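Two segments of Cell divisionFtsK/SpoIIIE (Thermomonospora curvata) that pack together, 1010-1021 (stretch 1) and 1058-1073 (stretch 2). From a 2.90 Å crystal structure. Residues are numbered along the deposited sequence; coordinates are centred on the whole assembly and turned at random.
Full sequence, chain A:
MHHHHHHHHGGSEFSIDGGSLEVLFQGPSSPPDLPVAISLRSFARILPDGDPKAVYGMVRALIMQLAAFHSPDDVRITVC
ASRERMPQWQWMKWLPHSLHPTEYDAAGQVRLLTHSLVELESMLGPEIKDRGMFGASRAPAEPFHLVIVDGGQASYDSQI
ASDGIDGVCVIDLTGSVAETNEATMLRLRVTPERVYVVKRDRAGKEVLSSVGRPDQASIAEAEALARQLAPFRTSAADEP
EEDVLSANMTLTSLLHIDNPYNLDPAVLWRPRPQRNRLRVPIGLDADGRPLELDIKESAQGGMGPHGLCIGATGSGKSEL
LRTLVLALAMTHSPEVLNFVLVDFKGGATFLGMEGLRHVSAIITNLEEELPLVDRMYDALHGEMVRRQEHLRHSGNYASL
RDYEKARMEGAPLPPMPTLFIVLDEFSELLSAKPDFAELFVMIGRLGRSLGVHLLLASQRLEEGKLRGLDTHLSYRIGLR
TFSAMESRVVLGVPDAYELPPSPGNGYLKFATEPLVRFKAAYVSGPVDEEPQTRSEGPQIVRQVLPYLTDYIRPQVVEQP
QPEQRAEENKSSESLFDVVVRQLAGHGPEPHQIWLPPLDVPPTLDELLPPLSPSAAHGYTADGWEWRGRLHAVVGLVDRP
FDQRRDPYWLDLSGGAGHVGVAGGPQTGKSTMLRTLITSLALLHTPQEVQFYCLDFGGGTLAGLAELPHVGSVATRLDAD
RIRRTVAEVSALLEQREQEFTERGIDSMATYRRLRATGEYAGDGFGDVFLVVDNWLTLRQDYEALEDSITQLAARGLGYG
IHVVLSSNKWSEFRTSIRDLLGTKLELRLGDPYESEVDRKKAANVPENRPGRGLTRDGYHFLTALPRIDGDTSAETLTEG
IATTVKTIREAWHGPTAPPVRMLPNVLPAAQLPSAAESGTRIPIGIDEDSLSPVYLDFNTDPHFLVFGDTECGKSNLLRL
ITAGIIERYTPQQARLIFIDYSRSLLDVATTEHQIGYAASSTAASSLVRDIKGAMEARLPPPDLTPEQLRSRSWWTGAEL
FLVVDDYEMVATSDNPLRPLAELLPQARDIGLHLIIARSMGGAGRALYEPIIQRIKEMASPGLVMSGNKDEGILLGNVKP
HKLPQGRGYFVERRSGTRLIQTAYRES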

ATOM      1  N   ASP A1010      27.894  65.674   9.337  1.00110.46           N
ATOM      2  CA  ASP A1010      27.167  66.597   8.472  1.00114.16           C
ATOM      3  C   ASP A1010      25.779  66.084   8.093  1.00105.33           C
ATOM      4  O   ASP A1010      24.885  66.878   7.805  1.00105.38           O
ATOM      5  CB  ASP A1010      27.979  66.891   7.209  1.00107.53           C
ATOM      6  CG  ASP A1010      28.620  65.653   6.628  1.00114.61           C
ATOM      7  OD1 ASP A1010      28.725  64.649   7.361  1.00112.85           O
ATOM      8  OD2 ASP A1010      29.024  65.682   5.447  1.00120.42           O
ATOM      9  N   ILE A1011      25.592  64.767   8.093  1.00101.33           N
ATOM     10  CA  ILE A1011      24.280  64.212   7.775  1.00104.31           C
ATOM     11  C   ILE A1011      23.402  64.150   9.015  1.00 89.86           C
ATOM     12  O   ILE A1011      22.179  64.137   8.911  1.00 92.23           O
ATOM     13  CB  ILE A1011      24.370  62.805   7.147  1.00 90.68           C
ATOM     14  CG1 ILE A1011      24.857  61.776   8.169  1.00 85.95           C
ATOM     15  CG2 ILE A1011      25.255  62.831   5.918  1.00105.90           C
ATOM     16  CD1 ILE A1011      24.850  60.356   7.646  1.00 77.23           C
ATOM     17  N   LYS A1012      24.026  64.111  10.188  1.00 89.01           N
ATOM     18  CA  LYS A1012      23.271  64.188  11.429  1.00 86.75           C
ATOM     19  C   LYS A1012      22.573  65.536  11.482  1.00 88.77           C
ATOM     20  O   LYS A1012      21.349  65.606  11.531  1.00 92.05           O
ATOM     21  CB  LYS A1012      24.176  63.993  12.647  1.00 94.92           C
ATOM     22  CG  LYS A1012      23.482  64.248  13.977  1.00101.70           C
ATOM     23  CD  LYS A1012      24.279  63.685  15.143  1.00105.55           C
ATOM     24  CE  LYS A1012      23.725  64.164  16.476  1.00103.08           C
ATOM     25  NZ  LYS A1012      22.268  63.883  16.614  1.00 97.17           N
ATOM     26  N   GLY A1013      23.363  66.604  11.435  1.00 85.34           N
ATOM     27  CA  GLY A1013      22.833  67.955  11.428  1.00 96.87           C
ATOM     28  C   GLY A1013      21.889  68.217  10.270  1.00 94.81           C
ATOM     29  O   GLY A1013      21.011  69.074  10.357  1.00 90.92           O
ATOM     30  N   ALA A1014      22.068  67.473   9.183  1.00 90.99           N
ATOM     31  CA  ALA A1014      21.195  67.592   8.022  1.00 83.30           C
ATOM     32  C   ALA A1014      19.805  67.042   8.324  1.00 85.14           C
ATOM     33  O   ALA A1014      18.803  67.718   8.102  1.00 80.41           O
ATOM     34  CB  ALA A1014      21.798  66.875   6.828  1.00 87.91           C
ATOM     35  N   MET A1015      19.752  65.815   8.834  1.00 79.20           N
ATOM     36  CA  MET A1015      18.479  65.184   9.155  1.00 79.56           C
ATOM     37  C   MET A1015      17.827  65.850  10.363  1.00 89.06           C
ATOM     38  O   MET A1015      16.607  65.815  10.515  1.00 94.44           O
ATOM     39  CB  MET A1015      18.664  63.687   9.415  1.00 73.80           C
ATOM     40  CG  MET A1015      19.362  62.936   8.293  1.00 78.82           C
ATOM     41  SD  MET A1015      18.646  63.220   6.664  1.00 84.13           S
ATOM     42  CE  MET A1015      17.026  62.495   6.867  1.00 62.32           C
ATOM     43  N   GLU A1016      18.646  66.453  11.222  1.00 90.44           N
ATOM     44  CA  GLU A1016      18.132  67.198  12.368  1.00 93.99           C
ATOM     45  C   GLU A1016      17.359  68.430  11.916  1.00 96.57           C
ATOM     46  O   GLU A1016      16.454  68.894  12.606  1.00101.30           O
ATOM     47  CB  GLU A1016      19.268  67.615  13.307  1.00101.12           C
ATOM     48  CG  GLU A1016      19.909  66.470  14.071  1.00107.68           C
ATOM     49  CD  GLU A1016      21.086  66.920  14.915  1.00113.03           C
ATOM     50  OE1 GLU A1016      21.495  68.092  14.789  1.00107.87           O
ATOM     51  OE2 GLU A1016      21.610  66.098  15.695  1.00105.08           O
ATOM     52  N   ALA A1017      17.721  68.957  10.751  1.00 89.22           N
ATOM     53  CA  ALA A1017      17.043  70.121  10.198  1.00 81.53           C
ATOM     54  C   ALA A1017      15.656  69.748   9.687  1.00 87.76           C
ATOM     55  O   ALA A1017      14.761  70.589   9.624  1.00 91.43           O
ATOM     56  CB  ALA A1017      17.870  70.738   9.085  1.00 86.04           C
ATOM     57  N   ARG A1018      15.484  68.480   9.325  1.00 87.75           N
ATOM     58  CA  ARG A1018      14.216  68.004   8.788  1.00 86.66           C
ATOM     59  C   ARG A1018      13.257  67.570   9.890  1.00 77.37           C
ATOM     60  O   ARG A1018      12.118  67.193   9.614  1.00 87.46           O
ATOM     61  CB  ARG A1018      14.447  66.844   7.821  1.00 80.63           C
ATOM     62  CG  ARG A1018      15.230  67.213   6.575  1.00 77.34           C
ATOM     63  CD  ARG A1018      15.237  66.064   5.580  1.00 80.78           C
ATOM     64  NE  ARG A1018      15.959  66.401   4.358  1.00 86.20           N
ATOM     65  CZ  ARG A1018      16.061  65.596   3.307  1.00 81.37           C
ATOM     66  NH1 ARG A1018      15.480  64.405   3.324  1.00 78.61           N
ATOM     67  NH2 ARG A1018      16.736  65.983   2.234  1.00 92.53           N
ATOM     68  N   LEU A1019      13.723  67.620  11.135  1.00 84.70           N
ATOM     69  CA  LEU A1019      12.907  67.220  12.277  1.00 75.54           C
ATOM     70  C   LEU A1019      11.639  68.062  12.374  1.00 78.04           C
ATOM     71  O   LEU A1019      11.679  69.277  12.194  1.00 97.86           O
ATOM     72  CB  LEU A1019      13.712  67.322  13.573  1.00 81.48           C
ATOM     73  CG  LEU A1019      14.830  66.291  13.738  1.00 82.73           C
ATOM     74  CD1 LEU A1019      15.584  66.510  15.039  1.00102.09           C
ATOM     75  CD2 LEU A1019      14.270  64.879  13.672  1.00 72.00           C
ATOM     76  N   PRO A1020      10.504  67.406  12.651  1.00 59.51           N
ATOM     77  CA  PRO A1020       9.181  68.036  12.654  1.00 79.29           C
ATOM     78  C   PRO A1020       9.005  69.097  13.735  1.00 90.13           C
ATOM     79  O   PRO A1020       9.283  68.828  14.903  1.00 92.16           O
ATOM     80  CB  PRO A1020       8.231  66.859  12.912  1.00 76.92           C
ATOM     81  CG  PRO A1020       9.015  65.638  12.574  1.00 86.02           C
ATOM     82  CD  PRO A1020      10.423  65.964  12.935  1.00 65.47           C
ATOM     83  N   PRO A1021       8.553  70.297  13.344  1.00102.71           N
ATOM     84  CA  PRO A1021       8.083  71.299  14.305  1.00 92.96           C
ATOM     85  C   PRO A1021       6.942  70.741  15.152  1.00 95.53           C
ATOM     86  O   PRO A1021       6.171  69.920  14.660  1.00105.66           O
ATOM     87  CB  PRO A1021       7.605  72.445  13.410  1.00105.94           C
ATOM     88  CG  PRO A1021       8.424  72.311  12.173  1.00101.31           C
ATOM     89  CD  PRO A1021       8.619  70.834  11.974  1.00 99.48           C
ATOM     90  N   ARG A1058      27.104  55.707  15.720  1.00 88.95           N
ATOM     91  CA  ARG A1058      26.432  55.905  17.005  1.00 87.32           C
ATOM     92  C   ARG A1058      25.548  57.163  17.117  1.00 85.63           C
ATOM     93  O   ARG A1058      24.442  57.075  17.650  1.00 90.82           O
ATOM     94  CB  ARG A1058      27.473  55.913  18.130  1.00 93.98           C
ATOM     95  CG  ARG A1058      26.889  56.060  19.525  1.00102.53           C
ATOM     96  CD  ARG A1058      25.843  54.995  19.807  1.00 94.58           C
ATOM     97  NE  ARG A1058      25.284  55.126  21.149  1.00111.35           N
ATOM     98  CZ  ARG A1058      24.303  55.962  21.471  1.00110.86           C
ATOM     99  NH1 ARG A1058      23.771  56.751  20.547  1.00 99.74           N
ATOM    100  NH2 ARG A1058      23.856  56.013  22.718  1.00110.90           N
ATOM    101  N   PRO A1059      26.018  58.331  16.631  1.00 79.82           N
ATOM    102  CA  PRO A1059      25.175  59.524  16.794  1.00 92.04           C
ATOM    103  C   PRO A1059      23.802  59.439  16.122  1.00 90.24           C
ATOM    104  O   PRO A1059      22.867  60.102  16.572  1.00 92.27           O
ATOM    105  CB  PRO A1059      26.009  60.629  16.140  1.00 91.33           C
ATOM    106  CG  PRO A1059      27.404  60.164  16.266  1.00 91.63           C
ATOM    107  CD  PRO A1059      27.341  58.683  16.083  1.00 78.57           C
ATOM    108  N   LEU A1060      23.683  58.635  15.071  1.00 86.64           N
ATOM    109  CA  LEU A1060      22.441  58.557  14.306  1.00 86.23           C
ATOM    110  C   LEU A1060      21.387  57.673  14.970  1.00 84.42           C
ATOM    111  O   LEU A1060      20.261  57.572  14.483  1.00 85.28           O
ATOM    112  CB  LEU A1060      22.726  58.042  12.895  1.00 78.28           C
ATOM    113  CG  LEU A1060      23.607  58.931  12.017  1.00 79.20           C
ATOM    114  CD1 LEU A1060      23.939  58.234  10.711  1.00 74.89           C
ATOM    115  CD2 LEU A1060      22.926  60.264  11.759  1.00 71.65           C
ATOM    116  N   ALA A1061      21.754  57.046  16.083  1.00 84.36           N
ATOM    117  CA  ALA A1061      20.882  56.084  16.752  1.00 84.35           C
ATOM    118  C   ALA A1061      19.588  56.714  17.261  1.00 85.65           C
ATOM    119  O   ALA A1061      18.561  56.042  17.362  1.00 91.12           O
ATOM    120  CB  ALA A1061      21.625  55.421  17.899  1.00 83.35           C
ATOM    121  N   GLU A1062      19.641  58.003  17.578  1.00 82.09           N
ATOM    122  CA  GLU A1062      18.488  58.704  18.133  1.00 91.98           C
ATOM    123  C   GLU A1062      17.552  59.225  17.047  1.00 99.67           C
ATOM    124  O   GLU A1062      16.458  59.709  17.340  1.00103.62           O
ATOM    125  CB  GLU A1062      18.955  59.856  19.027  1.00100.50           C
ATOM    126  CG  GLU A1062      20.296  60.454  18.625  1.00113.49           C
ATOM    127  CD  GLU A1062      21.008  61.118  19.789  1.00129.64           C
ATOM    128  OE1 GLU A1062      21.108  60.484  20.861  1.00129.08           O
ATOM    129  OE2 GLU A1062      21.467  62.270  19.635  1.00121.38           O
ATOM    130  N   LEU A1063      17.981  59.112  15.794  1.00 88.96           N
ATOM    131  CA  LEU A1063      17.201  59.619  14.670  1.00 85.35           C
ATOM    132  C   LEU A1063      16.418  58.506  13.980  1.00 86.38           C
ATOM    133  O   LEU A1063      15.405  58.760  13.328  1.00 82.39           O
ATOM    134  CB  LEU A1063      18.113  60.319  13.659  1.00 79.21           C
ATOM    135  CG  LEU A1063      18.427  61.804  13.866  1.00 75.21           C
ATOM    136  CD1 LEU A1063      19.053  62.069  15.227  1.00105.96           C
ATOM    137  CD2 LEU A1063      19.338  62.307  12.760  1.00 60.40           C
ATOM    138  N   LEU A1064      16.895  57.276  14.136  1.00 83.17           N
ATOM    139  CA  LEU A1064      16.294  56.110  13.487  1.00 73.89           C
ATOM    140  C   LEU A1064      14.791  55.913  13.745  1.00 76.62           C
ATOM    141  O   LEU A1064      14.076  55.467  12.850  1.00 76.05           O
ATOM    142  CB  LEU A1064      17.050  54.845  13.899  1.00 74.02           C
ATOM    143  CG  LEU A1064      18.540  54.838  13.553  1.00 72.97           C
ATOM    144  CD1 LEU A1064      19.167  53.495  13.886  1.00 71.75           C
ATOM    145  CD2 LEU A1064      18.746  55.182  12.088  1.00 63.69           C
ATOM    146  N   PRO A1065      14.303  56.216  14.964  1.00 79.75           N
ATOM    147  CA  PRO A1065      12.845  56.124  15.100  1.00 83.30           C
ATOM    148  C   PRO A1065      12.113  57.199  14.303  1.00 84.00           C
ATOM    149  O   PRO A1065      11.016  56.955  13.799  1.00 71.84           O
ATOM    150  CB  PRO A1065      12.618  56.315  16.603  1.00 81.74           C
ATOM    151  CG  PRO A1065      13.902  55.915  17.232  1.00 90.32           C
ATOM    152  CD  PRO A1065      14.960  56.361  16.276  1.00 78.74           C
ATOM    153  N   GLN A1066      12.721  58.374  14.190  1.00 83.50           N
ATOM    154  CA  GLN A1066      12.114  59.487  13.470  1.00 83.61           C
ATOM    155  C   GLN A1066      12.477  59.458  11.989  1.00 67.10           C
ATOM    156  O   GLN A1066      12.246  60.429  11.270  1.00 78.13           O
ATOM    157  CB  GLN A1066      12.549  60.820  14.085  1.00 93.83           C
ATOM    158  CG  GLN A1066      12.227  60.964  15.563  1.00 83.64           C
ATOM    159  CD  GLN A1066      10.751  61.189  15.822  1.00100.15           C
ATOM    160  OE1 GLN A1066      10.009  61.610  14.934  1.00 93.15           O
ATOM    161  NE2 GLN A1066      10.316  60.909  17.045  1.00106.33           N
ATOM    162  N   ALA A1067      13.035  58.340  11.536  1.00 75.60           N
ATOM    163  CA  ALA A1067      13.516  58.216  10.164  1.00 69.03           C
ATOM    164  C   ALA A1067      12.385  58.241   9.140  1.00 67.98           C
ATOM    165  O   ALA A1067      12.625  58.422   7.948  1.00 68.62           O
ATOM    166  CB  ALA A1067      14.328  56.942  10.007  1.00 70.13           C
ATOM    167  N   ARG A1068      11.155  58.057   9.605  1.00 78.04           N
ATOM    168  CA  ARG A1068      10.004  58.043   8.713  1.00 76.32           C
ATOM    169  C   ARG A1068       9.520  59.459   8.417  1.00 79.73           C
ATOM    170  O   ARG A1068       9.135  59.770   7.291  1.00 85.62           O
ATOM    171  CB  ARG A1068       8.874  57.208   9.317  1.00 77.49           C
ATOM    172  CG  ARG A1068       7.762  56.866   8.342  1.00 88.81           C
ATOM    173  CD  ARG A1068       6.940  55.696   8.852  1.00 98.71           C
ATOM    174  NE  ARG A1068       7.785  54.554   9.190  1.00 94.04           N
ATOM    175  CZ  ARG A1068       7.324  53.374   9.589  1.00 96.32           C
ATOM    176  NH1 ARG A1068       6.019  53.171   9.702  1.00103.05           N
ATOM    177  NH2 ARG A1068       8.169  52.393   9.875  1.00 82.99           N
ATOM    178  N   ASP A1069       9.549  60.315   9.433  1.00 90.18           N
ATOM    179  CA  ASP A1069       9.145  61.708   9.274  1.00 82.22           C
ATOM    180  C   ASP A1069      10.193  62.492   8.493  1.00 75.54           C
ATOM    181  O   ASP A1069       9.920  63.575   7.981  1.00 76.65           O
ATOM    182  CB  ASP A1069       8.902  62.359  10.635  1.00 73.06           C
ATOM    183  CG  ASP A1069       7.656  61.830  11.318  1.00 85.93           C
ATOM    184  OD1 ASP A1069       6.692  61.478  10.607  1.00 79.17           O
ATOM    185  OD2 ASP A1069       7.640  61.769  12.565  1.00 77.47           O
ATOM    186  N   ILE A1070      11.398  61.939   8.413  1.00 64.86           N
ATOM    187  CA  ILE A1070      12.456  62.524   7.603  1.00 69.17           C
ATOM    188  C   ILE A1070      12.787  61.573   6.457  1.00 80.55           C
ATOM    189  O   ILE A1070      12.066  60.604   6.227  1.00 93.22           O
ATOM    190  CB  ILE A1070      13.712  62.824   8.440  1.00 75.73           C
ATOM    191  CG1 ILE A1070      14.267  61.541   9.056  1.00 73.66           C
ATOM    192  CG2 ILE A1070      13.390  63.827   9.534  1.00 71.70           C
ATOM    193  CD1 ILE A1070      15.379  61.774  10.056  1.00 56.80           C
ATOM    194  N   GLY A1071      13.868  61.846   5.734  1.00 50.74           N
ATOM    195  CA  GLY A1071      14.219  61.036   4.581  1.00 63.86           C
ATOM    196  C   GLY A1071      15.412  60.129   4.810  1.00 74.16           C
ATOM    197  O   GLY A1071      16.299  60.033   3.963  1.00 68.21           O
ATOM    198  N   LEU A1072      15.429  59.452   5.952  1.00 76.32           N
ATOM    199  CA  LEU A1072      16.565  58.618   6.327  1.00 73.25           C
ATOM    200  C   LEU A1072      16.292  57.136   6.095  1.00 73.68           C
ATOM    201  O   LEU A1072      15.197  56.646   6.367  1.00 73.00           O
ATOM    202  CB  LEU A1072      16.935  58.861   7.791  1.00 69.24           C
ATOM    203  CG  LEU A1072      18.186  58.160   8.322  1.00 55.99           C
ATOM    204  CD1 LEU A1072      19.396  58.514   7.478  1.00 47.92           C
ATOM    205  CD2 LEU A1072      18.420  58.533   9.775  1.00 47.14           C
ATOM    206  N   HIS A1073      17.298  56.430   5.590  1.00 65.00           N
ATOM    207  CA  HIS A1073      17.196  54.992   5.365  1.00 64.75           C
ATOM    208  C   HIS A1073      18.507  54.295   5.715  1.00 75.19           C
ATOM    209  O   HIS A1073      19.580  54.731   5.301  1.00 71.84           O
ATOM    210  CB  HIS A1073      16.822  54.695   3.913  1.00 68.56           C
ATOM    211  CG  HIS A1073      15.492  55.246   3.504  1.00 66.97           C
ATOM    212  ND1 HIS A1073      14.305  54.800   4.042  1.00 76.29           N
ATOM    213  CD2 HIS A1073      15.162  56.202   2.604  1.00 64.68           C
ATOM    214  CE1 HIS A1073      13.301  55.461   3.495  1.00 73.77           C
ATOM    215  NE2 HIS A1073      13.793  56.317   2.619  1.00 65.28           N
TER

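No hydrogen bond crosses between these stretches; apolar packing and one salt bridge join them over 678 Å² of buried surface, both sides summed. Side chains of different shape, not backbone bonds, make the contact.

Met1015 does much of the packing. Its CA-to-CB bond points toward stretch 2, and Met1015 CB lies 3.7 Å from Leu1063 CD2. Three successive m torsions then fold the chain and bring its methyl against the turn into the strand: Met1015 CE is 3.6 Å from Ile1070 CG1, 3.4 Å from Gly1071 N and 3.8 Å from Leu1072 CB. An unbranched thioether suits such a winding path. Glycine suits position 1071, because a CB there would point toward stretch 1 and fall 2.6 Å from Arg1018 NH1. Instead, the nearly straight Arg1018 (m, t, t) carries its guanidinium past, with NH1 3.8 Å from Gly1071 CA, at the guanidinium edge; both terminal nitrogens are hydrogen-bonded elsewhere in the structure. Nearer the backbone, Arg1018 CB packs 3.6 Å from Ile1070 CG2, so one residue offers both an aliphatic stem and a polar end.

Lys1012 shows the same economy. It starts out sideways; chi1 and chi2, both t, lay Lys1012 CD 3.7 Å from Pro1059 CB, then chi3 continues t and chi4 turns to p (54°). Lys1012 NZ makes a very short 2.5 Å hydrogen bond and salt bridge to Glu1016 OE2, one helical turn on, and a longer salt bridge to Glu1062 OE2 at 3.5 Å. The ammonium thus links two carboxylates, one from each stretch.

Buried leucine and isoleucine fill in nearby: Ile1011, with chi2 t, extends CD1 to 3.8 Å from Leu1060 CD1. Beyond the helix, Pro1020 rests its rigid ring on Asp1069, CG to CB 3.8 Å.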